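Local coordinates for protein pentafunctional AROM polypeptide (Schizosaccharomyces pombe, PDB 5SWV) that catalyses five steps of the shikimate pathway in the full polypeptide, this fragment carrying the 3-dehydroquinate dehydratase and shikimate dehydrogenase activities, at residues A[472-477]-A[495-500]; A[439-444]-A[467-472]; A[100-105]-A[124-129]; A[109-114]-A[132-137]. One frame throughout, in Å; residues are numbered along the deposited sequence.

Contact 1. Residues A[472-477]-A[495-500]; sequences GVFLDM and WKCCNG
Phe474 and Cys498 carry the buried half of this parallel strand pair, from opposite faces of the sheet. The backbone of Phe474 bonds both ways, its N to Lys496 O (2.9 Å, 170°) and its O to Cys498 N; Lys496 N to Gly472 O and Asp476 N to Cys498 O extend the ladder. On one face Leu475 CD1 lies 3.7 Å from Cys498 CB, and Val473 CG1 sits 4.0 Å from Cys498 SG, with helix 353-364 covering them. On the other, Phe474 CB meets Trp495 CE3 at 4.0 Å while helix 485-492 covers the phenyl. The indole turns back toward Gly472 and meets its C obliquely, CE3 3.4 Å away, with Val473 CA at the ring edge; NE1 donates to Leu465 O. Strand 496-498 ends the sheet, with Lys496 exposed and Cys497 partly so. Lys496 CB lies 3.5 Å from Gly472 O; CG stands anti to the backbone N (chi1 -152°), the chain bends at chi4, and NZ donates to Ala364 O. The pair closes a beta-alpha-beta unit of a Rossmann-type sheet, as expected for shikimate dehydrogenases. Main-chain bonds set the register; apolar and sulfur-bearing side chains pack both faces, most closely away from Lys496 and Cys497.

Contact 2. Residues A[439-444]-A[467-472]; sequences TLSAVV and NKADGG
Thr439 and Asn467 meet with their side chains crossing at about a right angle where two short runs of chain come together in parallel. From Thr439 CB the side chain forks. The OG1 branch stands anti to the carbonyl carbon (chi1 -51°) and faces the amide group of Asn467, with CG of that residue 3.7 Å from OG1. The methyl CG2 turns the other way, over the backbone of the partner, 3.5 Å from Ala469 N and 3.6 Å from Lys468 C, and reaches the Ala469 methyl CB at 4.0 Å. Next to it Leu440 bonds on both sides of Lys468: its N donates to Asn467 O at 3.1 Å, almost straight at 175° but from above the carbonyl plane, and its O accepts from Ala469 N at 3.0 Å. This single parallel bridge lies at the entrance to strand 440-445 of the Rossmann-type sheet, and helix 455-466 makes the connection between the two segments. The chain then bends at Ser441, whose OG comes 3.4 Å from Ala469 CB. The partner bends too, through a type II turn from Ala469 to Gly472, with Gly471 at positive phi in the third position and a weak bond from Gly472 N back to Ala469 O. The turn brings Gly472 alongside Ser441, where its CA makes a CA-H...O contact with Ser441 O, and strand 472-476 begins there. Lys468 bears on the neighbouring Trp495, and its NZ donates to Glu494 O.

Contact 3. Residues A[100-105]-A[124-129]; sequences LMLSAM and NILYQH
Leu126 projects from helix 120-128 against helix 94-106, and both of its methyls find partners there. CD1 meets the end of Met101, 3.6 Å from CE, the two side chains crossing at about a right angle. CD2 reaches Met101 CB at 3.6 Å and Leu102 CG at 3.8 Å. Leu102, second in buried surface and partly exposed, rests its CD2 3.7 Å from His129 CB, next to the imidazole. Met105 works from one turn further along. Its chain bends at the thioether (chi3 -29°), and the methyl CE ends 3.3 Å from Leu126 O and 3.9 Å from His129 CB, touching both residues at the end of helix 120-128. The two helices run nearly parallel, 10° apart, and the axes of the two short segments approach to 10.1 Å, as successive outer helices of the alpha/beta barrel of a type I dehydroquinase do. Strand 111-115 lies beneath them; Met101 and Leu126 both touch Val114, and Met101 and Met105 both touch Val112. Side chains meet by apolar contact, and the side-chain hydrogen bonds run inside segment 124-129. His129, the first residue to leave the helical conformation, folds its ring back and donates from ND1 to Ile125 O at 2.7 Å. That carbonyl also accepts from His129 N; the ND1 bond is what fixes the ring, beside Leu102.

Contact 4. Residues A[109-114]-A[132-137]; sequences CDFVDV and YTKLIM
The phenyl ring of Phe111 is met obliquely by Lys134 and Ile136, residues of the adjacent strand. Lys134 CB comes 3.5 Å from CD2 of the ring, with its CG further on toward CE2, while CD1 of Ile136 packs 4.0 Å from Phe111 CB. Ile77 of the strand on the other side also touches the phenylalanine. The second flat group on this face, the carboxylate of Asp113, is turned by its first torsion (chi1 -168°) so that CG stands anti to the backbone N; OD1 bonds to Ser138 OG, and OD2 forms a salt bridge with Arg81 NH2. Beneath these side chains runs a regular parallel ladder: Lys134 N to Asp110 O, Val112 N to Lys134 O, Ile136 N to Val112 O and Val114 N to Ile136 O, the last at 2.8 Å. The strands are neighbours in the eight-stranded barrel of the type I dehydroquinase domain, joined through helix 120-128 as a beta-alpha-beta unit. Phe111, Asp113 and Ile136 point to the barrel interior; the end of Lys134 leads away. The opposite face looks toward the outer helices. There Val114 and Met137 lie side by side, pointing the same way; chi2 of the methionine (-71°) turns SD back and, with chi3 also bent, CE lies 3.5 Å from Val114 CB. Val112 CG2 sits 3.6 Å from Thr133 CG2, and helix 94-106 covers both. At the N-terminal end Thr133 OG1 donates to Cys109 O at 2.7 Å, in the carbonyl plane, tying together the loops that lead into the two strands.

The four contacts fall into two pairs, one in the dehydroquinase domain and one in what is probably the nucleotide-binding part of the shikimate dehydrogenase. Contacts 1 and 2 share Gly472 and one parallel sheet, their centres 10 Å apart: Leu475 N lies 2.9 Å from Val443 O, and Trp495 CH2 lies 3.6 Å from Val443 CG2. Contacts 3 and 4, with centres 9 Å apart, alternate along the chain and form successive layers of the dehydroquinase barrel, helices outside and strands within. Between the pairs, contacts 1 and 4 are 39 Å apart centre to centre, with nearest atoms about 24 Å apart, on opposite sides of the chain's centre, consistent with two separately folded catalytic domains.

Contact 1. Residues A[472-477]-A[495-500]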
loop_
_atom_site.group_PDB
_atom_site.type_symbol
_atom_site.label_atom_id
_atom_site.label_comp_id
_atom_site.label_asym_id
_atom_site.label_seq_id
_atom_site.Cartn_x
_atom_site.Cartn_y
_atom_site.Cartn_z
ATOM N N GLY A 472 18.124 -4.774 -14.102
ATOM C CA GLY A 472 18.712 -5.064 -12.793
ATOM C C GLY A 472 18.901 -3.792 -12.003
ATOM O O GLY A 472 19.225 -2.765 -12.584
ATOM N N VAL A 473 18.701 -3.858 -10.684
ATOM C CA VAL A 473 18.705 -2.655 -9.826
ATOM C C VAL A 473 19.821 -2.720 -8.787
ATOM O O VAL A 473 20.025 -3.754 -8.149
ATOM C CB VAL A 473 17.346 -2.446 -9.105
ATOM C CG1 VAL A 473 17.373 -1.216 -8.197
ATOM C CG2 VAL A 473 16.208 -2.346 -10.112
ATOM N N PHE A 474 20.529 -1.601 -8.646
ATOM C CA PHE A 474 21.566 -1.409 -7.638
ATOM C C PHE A 474 21.085 -0.382 -6.636
ATOM O O PHE A 474 20.623 0.688 -7.034
ATOM C CB PHE A 474 22.820 -0.880 -8.306
ATOM C CG PHE A 474 23.891 -0.480 -7.343
ATOM C CD1 PHE A 474 24.824 -1.409 -6.899
ATOM C CD2 PHE A 474 23.982 0.822 -6.882
ATOM C CE1 PHE A 474 25.822 -1.047 -6.004
ATOM C CE2 PHE A 474 24.977 1.191 -5.988
ATOM C CZ PHE A 474 25.893 0.256 -5.543
ATOM N N LEU A 475 21.218 -0.687 -5.348
ATOM C CA LEU A 475 20.857 0.251 -4.278
ATOM C C LEU A 475 22.031 0.485 -3.336
ATOM O O LEU A 475 22.599 -0.461 -2.815
ATOM C CB LEU A 475 19.673 -0.293 -3.478
ATOM C CG LEU A 475 19.284 0.452 -2.196
ATOM C CD1 LEU A 475 18.862 1.872 -2.501
ATOM C CD2 LEU A 475 18.159 -0.284 -1.500
ATOM N N ASP A 476 22.379 1.739 -3.090
ATOM C CA ASP A 476 23.377 2.061 -2.081
ATOM C C ASP A 476 22.644 2.682 -0.917
ATOM O O ASP A 476 21.903 3.627 -1.119
ATOM C CB ASP A 476 24.402 3.047 -2.640
ATOM C CG ASP A 476 25.653 3.149 -1.786
ATOM O OD1 ASP A 476 25.546 3.098 -0.543
ATOM O OD2 ASP A 476 26.750 3.305 -2.364
ATOM N N MET A 477 22.862 2.167 0.288
ATOM C CA MET A 477 22.205 2.682 1.488
ATOM C C MET A 477 22.818 3.934 2.084
ATOM O O MET A 477 22.217 4.526 2.976
ATOM C CB MET A 477 22.149 1.610 2.563
ATOM C CG MET A 477 21.279 0.441 2.173
ATOM S SD MET A 477 19.595 0.972 1.868
ATOM C CE MET A 477 19.042 1.353 3.536
ATOM N N TRP A 495 23.495 -0.149 -14.723
ATOM C CA TRP A 495 22.523 -0.538 -13.708
ATOM C C TRP A 495 21.534 0.596 -13.525
ATOM O O TRP A 495 21.897 1.767 -13.668
ATOM C CB TRP A 495 23.191 -0.850 -12.367
ATOM C CG TRP A 495 23.873 -2.184 -12.307
ATOM C CD1 TRP A 495 25.109 -2.489 -12.770
ATOM C CD2 TRP A 495 23.362 -3.379 -11.717
ATOM N NE1 TRP A 495 25.403 -3.801 -12.516
ATOM C CE2 TRP A 495 24.349 -4.372 -11.863
ATOM C CE3 TRP A 495 22.167 -3.703 -11.069
ATOM C CZ2 TRP A 495 24.175 -5.681 -11.402
ATOM C CZ3 TRP A 495 21.991 -5.006 -10.602
ATOM C CH2 TRP A 495 22.994 -5.982 -10.779
ATOM N N LYS A 496 20.291 0.225 -13.220
ATOM C CA LYS A 496 19.266 1.150 -12.741
ATOM C C LYS A 496 19.627 1.406 -11.277
ATOM O O LYS A 496 19.669 0.468 -10.498
ATOM C CB LYS A 496 17.882 0.489 -12.880
ATOM C CG LYS A 496 16.671 1.410 -13.065
ATOM C CD LYS A 496 15.505 0.607 -13.679
ATOM C CE LYS A 496 14.309 1.464 -14.117
ATOM N NZ LYS A 496 13.234 1.583 -13.082
ATOM N N CYS A 497 19.941 2.647 -10.909
ATOM C CA CYS A 497 20.502 2.945 -9.578
ATOM C C CYS A 497 19.561 3.723 -8.677
ATOM O O CYS A 497 18.851 4.610 -9.140
ATOM C CB CYS A 497 21.788 3.743 -9.712
ATOM S SG CYS A 497 23.103 2.807 -10.496
ATOM N N CYS A 498 19.596 3.384 -7.387
ATOM C CA CYS A 498 18.851 4.068 -6.337
ATOM C C CYS A 498 19.777 4.436 -5.202
ATOM O O CYS A 498 20.749 3.729 -4.942
ATOM C CB CYS A 498 17.778 3.159 -5.783
ATOM S SG CYS A 498 16.677 2.529 -7.041
ATOM N N ASN A 499 19.451 5.522 -4.507
ATOM C CA ASN A 499 20.291 6.026 -3.427
ATOM C C ASN A 499 19.636 5.874 -2.072
ATOM O O ASN A 499 18.443 5.582 -1.983
ATOM C CB ASN A 499 20.738 7.478 -3.692
ATOM C CG ASN A 499 19.622 8.512 -3.547
ATOM O OD1 ASN A 499 18.426 8.207 -3.423
ATOM N ND2 ASN A 499 20.033 9.766 -3.569
ATOM N N GLY A 500 20.430 6.088 -1.029
ATOM C CA GLY A 500 20.004 5.857 0.345
ATOM C C GLY A 500 18.985 6.849 0.849
ATOM O O GLY A 500 18.263 6.585 1.798
#

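Contact 2. Residues A[439-444]-A[467-472]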
loop_
_atom_site.group_PDB
_atom_site.type_symbol
_atom_site.label_atom_id
_atom_site.label_comp_id
_atom_site.label_asym_id
_atom_site.label_seq_id
_atom_site.Cartn_x
_atom_site.Cartn_y
_atom_site.Cartn_z
ATOM N N THR A 439 24.832 -14.075 -13.183
ATOM C CA THR A 439 24.139 -12.878 -13.642
ATOM C C THR A 439 23.246 -12.348 -12.520
ATOM O O THR A 439 22.326 -13.031 -12.077
ATOM C CB THR A 439 23.297 -13.207 -14.884
ATOM O OG1 THR A 439 24.132 -13.874 -15.836
ATOM C CG2 THR A 439 22.691 -11.945 -15.508
ATOM N N LEU A 440 23.525 -11.131 -12.068
ATOM C CA LEU A 440 22.810 -10.532 -10.931
ATOM C C LEU A 440 21.615 -9.704 -11.389
ATOM O O LEU A 440 21.667 -9.050 -12.432
ATOM C CB LEU A 440 23.753 -9.639 -10.132
ATOM C CG LEU A 440 24.990 -10.325 -9.557
ATOM C CD1 LEU A 440 26.008 -9.294 -9.108
ATOM C CD2 LEU A 440 24.586 -11.241 -8.407
ATOM N N SER A 441 20.545 -9.748 -10.602
ATOM C CA SER A 441 19.357 -8.926 -10.823
ATOM C C SER A 441 19.152 -7.822 -9.766
ATOM O O SER A 441 18.336 -6.922 -9.977
ATOM C CB SER A 441 18.121 -9.827 -10.871
ATOM O OG SER A 441 18.174 -10.687 -11.994
ATOM N N ALA A 442 19.881 -7.881 -8.649
ATOM C CA ALA A 442 19.685 -6.951 -7.527
ATOM C C ALA A 442 20.950 -6.854 -6.701
ATOM O O ALA A 442 21.589 -7.868 -6.445
ATOM C CB ALA A 442 18.526 -7.405 -6.648
ATOM N N VAL A 443 21.318 -5.642 -6.296
ATOM C CA VAL A 443 22.497 -5.439 -5.467
ATOM C C VAL A 443 22.209 -4.403 -4.390
ATOM O O VAL A 443 21.498 -3.444 -4.642
ATOM C CB VAL A 443 23.714 -5.009 -6.316
ATOM C CG1 VAL A 443 24.942 -4.780 -5.436
ATOM C CG2 VAL A 443 24.022 -6.059 -7.381
ATOM N N VAL A 444 22.754 -4.605 -3.190
ATOM C CA VAL A 444 22.652 -3.622 -2.106
ATOM C C VAL A 444 24.021 -3.445 -1.456
ATOM O O VAL A 444 24.596 -4.414 -0.963
ATOM C CB VAL A 444 21.643 -4.036 -1.016
ATOM C CG1 VAL A 444 21.379 -2.872 -0.070
ATOM C CG2 VAL A 444 20.345 -4.513 -1.638
ATOM N N ASN A 467 28.272 -8.595 -14.956
ATOM C CA ASN A 467 27.333 -9.628 -15.330
ATOM C C ASN A 467 25.950 -9.282 -14.787
ATOM O O ASN A 467 25.667 -9.476 -13.600
ATOM C CB ASN A 467 27.841 -10.987 -14.840
ATOM C CG ASN A 467 27.358 -12.134 -15.699
ATOM O OD1 ASN A 467 27.565 -13.296 -15.354
ATOM N ND2 ASN A 467 26.726 -11.822 -16.827
ATOM N N LYS A 468 25.092 -8.777 -15.674
ATOM C CA LYS A 468 23.918 -8.000 -15.286
ATOM C C LYS A 468 22.654 -8.365 -16.070
ATOM O O LYS A 468 22.656 -8.355 -17.299
ATOM C CB LYS A 468 24.245 -6.525 -15.501
ATOM C CG LYS A 468 23.321 -5.548 -14.790
ATOM C CD LYS A 468 22.167 -5.076 -15.649
ATOM C CE LYS A 468 22.450 -3.774 -16.359
ATOM N NZ LYS A 468 21.159 -3.268 -16.889
ATOM N N ALA A 469 21.569 -8.657 -15.358
ATOM C CA ALA A 469 20.294 -9.004 -15.998
ATOM C C ALA A 469 19.573 -7.755 -16.458
ATOM O O ALA A 469 19.707 -6.687 -15.867
ATOM C CB ALA A 469 19.403 -9.781 -15.042
ATOM N N ASP A 470 18.773 -7.890 -17.503
ATOM C CA ASP A 470 17.971 -6.762 -17.950
ATOM C C ASP A 470 17.134 -6.250 -16.791
ATOM O O ASP A 470 16.572 -7.048 -16.033
ATOM C CB ASP A 470 17.056 -7.142 -19.113
ATOM C CG ASP A 470 17.811 -7.348 -20.407
ATOM O OD1 ASP A 470 18.876 -6.715 -20.627
ATOM O OD2 ASP A 470 17.319 -8.160 -21.212
ATOM N N GLY A 471 17.097 -4.920 -16.665
ATOM C CA GLY A 471 16.328 -4.224 -15.647
ATOM C C GLY A 471 16.852 -4.400 -14.240
ATOM O O GLY A 471 16.111 -4.193 -13.290
ATOM N N GLY A 472 18.124 -4.774 -14.102
ATOM C CA GLY A 472 18.712 -5.064 -12.793
ATOM C C GLY A 472 18.901 -3.792 -12.003
ATOM O O GLY A 472 19.225 -2.765 -12.584
#

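Contact 3. Residues A[100-105]-A[124-129]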
loop_
_atom_site.group_PDB
_atom_site.type_symbol
_atom_site.label_atom_id
_atom_site.label_comp_id
_atom_site.label_asym_id
_atom_site.label_seq_id
_atom_site.Cartn_x
_atom_site.Cartn_y
_atom_site.Cartn_z
ATOM N N LEU A 100 -18.374 -11.601 -18.562
ATOM C CA LEU A 100 -17.245 -10.784 -18.108
ATOM C C LEU A 100 -16.925 -11.016 -16.639
ATOM O O LEU A 100 -15.755 -11.134 -16.271
ATOM C CB LEU A 100 -17.467 -9.286 -18.377
ATOM C CG LEU A 100 -17.157 -8.800 -19.810
ATOM C CD1 LEU A 100 -17.868 -7.481 -20.133
ATOM C CD2 LEU A 100 -15.657 -8.664 -20.045
ATOM N N MET A 101 -17.953 -11.097 -15.808
ATOM C CA MET A 101 -17.739 -11.266 -14.376
ATOM C C MET A 101 -17.157 -12.644 -14.052
ATOM O O MET A 101 -16.287 -12.766 -13.198
ATOM C CB MET A 101 -19.038 -10.990 -13.591
ATOM C CG MET A 101 -19.429 -9.514 -13.584
ATOM S SD MET A 101 -20.948 -9.134 -12.681
ATOM C CE MET A 101 -22.226 -9.574 -13.846
ATOM N N LEU A 102 -17.623 -13.671 -14.754
ATOM C CA LEU A 102 -17.054 -15.013 -14.623
ATOM C C LEU A 102 -15.577 -15.042 -14.950
ATOM O O LEU A 102 -14.785 -15.693 -14.265
ATOM C CB LEU A 102 -17.773 -15.986 -15.542
ATOM C CG LEU A 102 -19.174 -16.399 -15.097
ATOM C CD1 LEU A 102 -19.876 -17.224 -16.174
ATOM C CD2 LEU A 102 -19.144 -17.151 -13.773
ATOM N N SER A 103 -15.213 -14.347 -16.016
ATOM C CA SER A 103 -13.815 -14.246 -16.420
ATOM C C SER A 103 -12.936 -13.591 -15.341
ATOM O O SER A 103 -11.808 -14.043 -15.073
ATOM C CB SER A 103 -13.714 -13.482 -17.733
ATOM O OG SER A 103 -12.416 -12.984 -17.911
ATOM N N ALA A 104 -13.471 -12.542 -14.725
ATOM C CA ALA A 104 -12.780 -11.813 -13.678
ATOM C C ALA A 104 -12.467 -12.674 -12.466
ATOM O O ALA A 104 -11.419 -12.509 -11.825
ATOM C CB ALA A 104 -13.605 -10.615 -13.252
ATOM N N MET A 105 -13.384 -13.574 -12.147
ATOM C CA MET A 105 -13.202 -14.487 -11.029
ATOM C C MET A 105 -12.168 -15.547 -11.416
ATOM O O MET A 105 -11.335 -15.930 -10.596
ATOM C CB MET A 105 -14.551 -15.086 -10.584
ATOM C CG MET A 105 -15.490 -14.002 -10.044
ATOM S SD MET A 105 -17.214 -14.361 -9.618
ATOM C CE MET A 105 -17.639 -15.692 -10.724
ATOM N N ASN A 124 -26.856 -16.215 -9.037
ATOM C CA ASN A 124 -26.524 -17.547 -8.533
ATOM C C ASN A 124 -25.370 -18.210 -9.291
ATOM O O ASN A 124 -24.418 -18.706 -8.685
ATOM C CB ASN A 124 -27.764 -18.431 -8.615
ATOM C CG ASN A 124 -27.608 -19.744 -7.877
ATOM O OD1 ASN A 124 -27.041 -19.813 -6.790
ATOM N ND2 ASN A 124 -28.152 -20.779 -8.448
ATOM N N ILE A 125 -25.446 -18.211 -10.618
ATOM C CA ILE A 125 -24.346 -18.724 -11.427
ATOM C C ILE A 125 -23.020 -18.040 -11.066
ATOM O O ILE A 125 -21.993 -18.703 -10.966
ATOM C CB ILE A 125 -24.637 -18.556 -12.916
ATOM C CG1 ILE A 125 -25.726 -19.540 -13.336
ATOM C CG2 ILE A 125 -23.385 -18.780 -13.756
ATOM C CD1 ILE A 125 -26.408 -19.173 -14.644
ATOM N N LEU A 126 -23.038 -16.723 -10.882
ATOM C CA LEU A 126 -21.827 -16.009 -10.489
ATOM C C LEU A 126 -21.413 -16.414 -9.090
ATOM O O LEU A 126 -20.231 -16.586 -8.828
ATOM C CB LEU A 126 -22.012 -14.496 -10.548
ATOM C CG LEU A 126 -22.268 -13.887 -11.936
ATOM C CD1 LEU A 126 -22.805 -12.457 -11.819
ATOM C CD2 LEU A 126 -21.019 -13.934 -12.807
ATOM N N TYR A 127 -22.382 -16.565 -8.192
ATOM C CA TYR A 127 -22.104 -17.044 -6.828
ATOM C C TYR A 127 -21.478 -18.444 -6.848
ATOM O O TYR A 127 -20.434 -18.661 -6.240
ATOM C CB TYR A 127 -23.382 -17.024 -5.974
ATOM C CG TYR A 127 -23.223 -17.661 -4.619
ATOM C CD1 TYR A 127 -22.587 -16.986 -3.586
ATOM C CD2 TYR A 127 -23.706 -18.949 -4.369
ATOM C CE1 TYR A 127 -22.436 -17.568 -2.344
ATOM C CE2 TYR A 127 -23.558 -19.538 -3.124
ATOM C CZ TYR A 127 -22.919 -18.838 -2.123
ATOM O OH TYR A 127 -22.755 -19.402 -0.891
ATOM N N GLN A 128 -22.086 -19.371 -7.585
ATOM C CA GLN A 128 -21.550 -20.734 -7.699
ATOM C C GLN A 128 -20.089 -20.767 -8.193
ATOM O O GLN A 128 -19.350 -21.647 -7.802
ATOM C CB GLN A 128 -22.443 -21.630 -8.579
ATOM C CG GLN A 128 -23.866 -21.886 -8.063
ATOM C CD GLN A 128 -23.943 -22.469 -6.644
ATOM O OE1 GLN A 128 -23.081 -23.225 -6.218
ATOM N NE2 GLN A 128 -24.993 -22.116 -5.917
ATOM N N HIS A 129 -19.663 -19.800 -9.010
ATOM C CA HIS A 129 -18.303 -19.792 -9.556
ATOM C C HIS A 129 -17.342 -18.838 -8.862
ATOM O O HIS A 129 -16.248 -18.618 -9.357
ATOM C CB HIS A 129 -18.352 -19.483 -11.049
ATOM C CG HIS A 129 -19.057 -20.531 -11.852
ATOM N ND1 HIS A 129 -20.424 -20.723 -11.787
ATOM C CD2 HIS A 129 -18.584 -21.459 -12.718
ATOM C CE1 HIS A 129 -20.762 -21.724 -12.581
ATOM N NE2 HIS A 129 -19.665 -22.188 -13.158
#

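Contact 4. Residues A[109-114]-A[132-137]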
loop_
_atom_site.group_PDB
_atom_site.type_symbol
_atom_site.label_atom_id
_atom_site.label_comp_id
_atom_site.label_asym_id
_atom_site.label_seq_id
_atom_site.Cartn_x
_atom_site.Cartn_y
_atom_site.Cartn_z
ATOM N N CYS A 109 -9.638 -11.692 -9.435
ATOM C CA CYS A 109 -10.042 -10.400 -8.892
ATOM C C CYS A 109 -10.475 -10.634 -7.454
ATOM O O CYS A 109 -11.111 -11.651 -7.155
ATOM C CB CYS A 109 -11.182 -9.763 -9.694
ATOM S SG CYS A 109 -10.644 -9.017 -11.256
ATOM N N ASP A 110 -10.129 -9.691 -6.577
ATOM C CA ASP A 110 -10.414 -9.816 -5.145
ATOM C C ASP A 110 -11.896 -9.673 -4.862
ATOM O O ASP A 110 -12.449 -10.444 -4.074
ATOM C CB ASP A 110 -9.628 -8.791 -4.351
ATOM C CG ASP A 110 -8.146 -8.905 -4.588
ATOM O OD1 ASP A 110 -7.685 -8.472 -5.672
ATOM O OD2 ASP A 110 -7.454 -9.436 -3.691
ATOM N N PHE A 111 -12.530 -8.702 -5.527
ATOM C CA PHE A 111 -13.979 -8.498 -5.453
ATOM C C PHE A 111 -14.602 -8.346 -6.841
ATOM O O PHE A 111 -13.942 -7.931 -7.788
ATOM C CB PHE A 111 -14.315 -7.214 -4.690
ATOM C CG PHE A 111 -13.693 -7.109 -3.336
ATOM C CD1 PHE A 111 -12.435 -6.549 -3.179
ATOM C CD2 PHE A 111 -14.389 -7.505 -2.209
ATOM C CE1 PHE A 111 -11.867 -6.414 -1.922
ATOM C CE2 PHE A 111 -13.830 -7.378 -0.947
ATOM C CZ PHE A 111 -12.566 -6.834 -0.800
ATOM N N VAL A 112 -15.891 -8.652 -6.931
ATOM C CA VAL A 112 -16.710 -8.330 -8.101
ATOM C C VAL A 112 -17.989 -7.662 -7.597
ATOM O O VAL A 112 -18.627 -8.156 -6.666
ATOM C CB VAL A 112 -17.066 -9.599 -8.920
ATOM C CG1 VAL A 112 -18.103 -9.301 -9.999
ATOM C CG2 VAL A 112 -15.819 -10.188 -9.566
ATOM N N ASP A 113 -18.347 -6.536 -8.209
ATOM C CA ASP A 113 -19.617 -5.883 -7.942
ATOM C C ASP A 113 -20.670 -6.523 -8.812
ATOM O O ASP A 113 -20.565 -6.499 -10.058
ATOM C CB ASP A 113 -19.544 -4.381 -8.244
ATOM C CG ASP A 113 -20.759 -3.608 -7.706
ATOM O OD1 ASP A 113 -21.899 -3.827 -8.195
ATOM O OD2 ASP A 113 -20.573 -2.750 -6.811
ATOM N N VAL A 114 -21.683 -7.082 -8.161
ATOM C CA VAL A 114 -22.779 -7.714 -8.851
ATOM C C VAL A 114 -24.050 -6.945 -8.522
ATOM O O VAL A 114 -24.521 -6.975 -7.400
ATOM C CB VAL A 114 -22.909 -9.181 -8.420
ATOM C CG1 VAL A 114 -24.077 -9.862 -9.121
ATOM C CG2 VAL A 114 -21.613 -9.925 -8.698
ATOM N N TYR A 132 -12.374 -17.712 -4.672
ATOM C CA TYR A 132 -11.878 -16.813 -3.620
ATOM C C TYR A 132 -12.361 -15.379 -3.737
ATOM O O TYR A 132 -12.342 -14.636 -2.748
ATOM C CB TYR A 132 -10.352 -16.849 -3.566
ATOM C CG TYR A 132 -9.858 -18.205 -3.137
ATOM C CD1 TYR A 132 -10.302 -18.772 -1.926
ATOM C CD2 TYR A 132 -8.977 -18.951 -3.941
ATOM C CE1 TYR A 132 -9.875 -20.024 -1.524
ATOM C CE2 TYR A 132 -8.541 -20.210 -3.541
ATOM C CZ TYR A 132 -8.993 -20.736 -2.329
ATOM O OH TYR A 132 -8.582 -21.977 -1.893
ATOM N N THR A 133 -12.796 -14.999 -4.936
ATOM C CA THR A 133 -13.385 -13.690 -5.172
ATOM C C THR A 133 -14.574 -13.440 -4.259
ATOM O O THR A 133 -15.416 -14.312 -4.066
ATOM C CB THR A 133 -13.841 -13.565 -6.630
ATOM O OG1 THR A 133 -12.725 -13.810 -7.499
ATOM C CG2 THR A 133 -14.401 -12.190 -6.904
ATOM N N LYS A 134 -14.618 -12.248 -3.686
ATOM C CA LYS A 134 -15.732 -11.837 -2.828
ATOM C C LYS A 134 -16.769 -11.061 -3.632
ATOM O O LYS A 134 -16.411 -10.217 -4.454
ATOM C CB LYS A 134 -15.233 -10.917 -1.719
ATOM C CG LYS A 134 -14.149 -11.498 -0.845
ATOM C CD LYS A 134 -14.674 -12.639 -0.005
ATOM C CE LYS A 134 -13.659 -12.975 1.063
ATOM N NZ LYS A 134 -13.911 -14.339 1.560
ATOM N N LEU A 135 -18.042 -11.315 -3.370
ATOM C CA LEU A 135 -19.105 -10.605 -4.061
ATOM C C LEU A 135 -19.608 -9.385 -3.284
ATOM O O LEU A 135 -19.878 -9.472 -2.074
ATOM C CB LEU A 135 -20.252 -11.545 -4.356
ATOM C CG LEU A 135 -19.918 -12.745 -5.225
ATOM C CD1 LEU A 135 -21.219 -13.389 -5.645
ATOM C CD2 LEU A 135 -19.084 -12.394 -6.455
ATOM N N ILE A 136 -19.684 -8.251 -3.993
ATOM C CA ILE A 136 -20.306 -7.029 -3.492
ATOM C C ILE A 136 -21.640 -6.910 -4.220
ATOM O O ILE A 136 -21.692 -6.659 -5.422
ATOM C CB ILE A 136 -19.462 -5.747 -3.722
ATOM C CG1 ILE A 136 -18.029 -5.920 -3.196
ATOM C CG2 ILE A 136 -20.114 -4.558 -3.015
ATOM C CD1 ILE A 136 -17.147 -4.686 -3.320
ATOM N N MET A 137 -22.712 -7.126 -3.478
ATOM C CA MET A 137 -24.042 -6.985 -4.011
ATOM C C MET A 137 -24.463 -5.535 -3.841
ATOM O O MET A 137 -24.479 -5.026 -2.723
ATOM C CB MET A 137 -25.001 -7.927 -3.285
ATOM C CG MET A 137 -24.621 -9.391 -3.434
ATOM S SD MET A 137 -24.925 -9.957 -5.111
ATOM C CE MET A 137 -23.416 -10.829 -5.385
#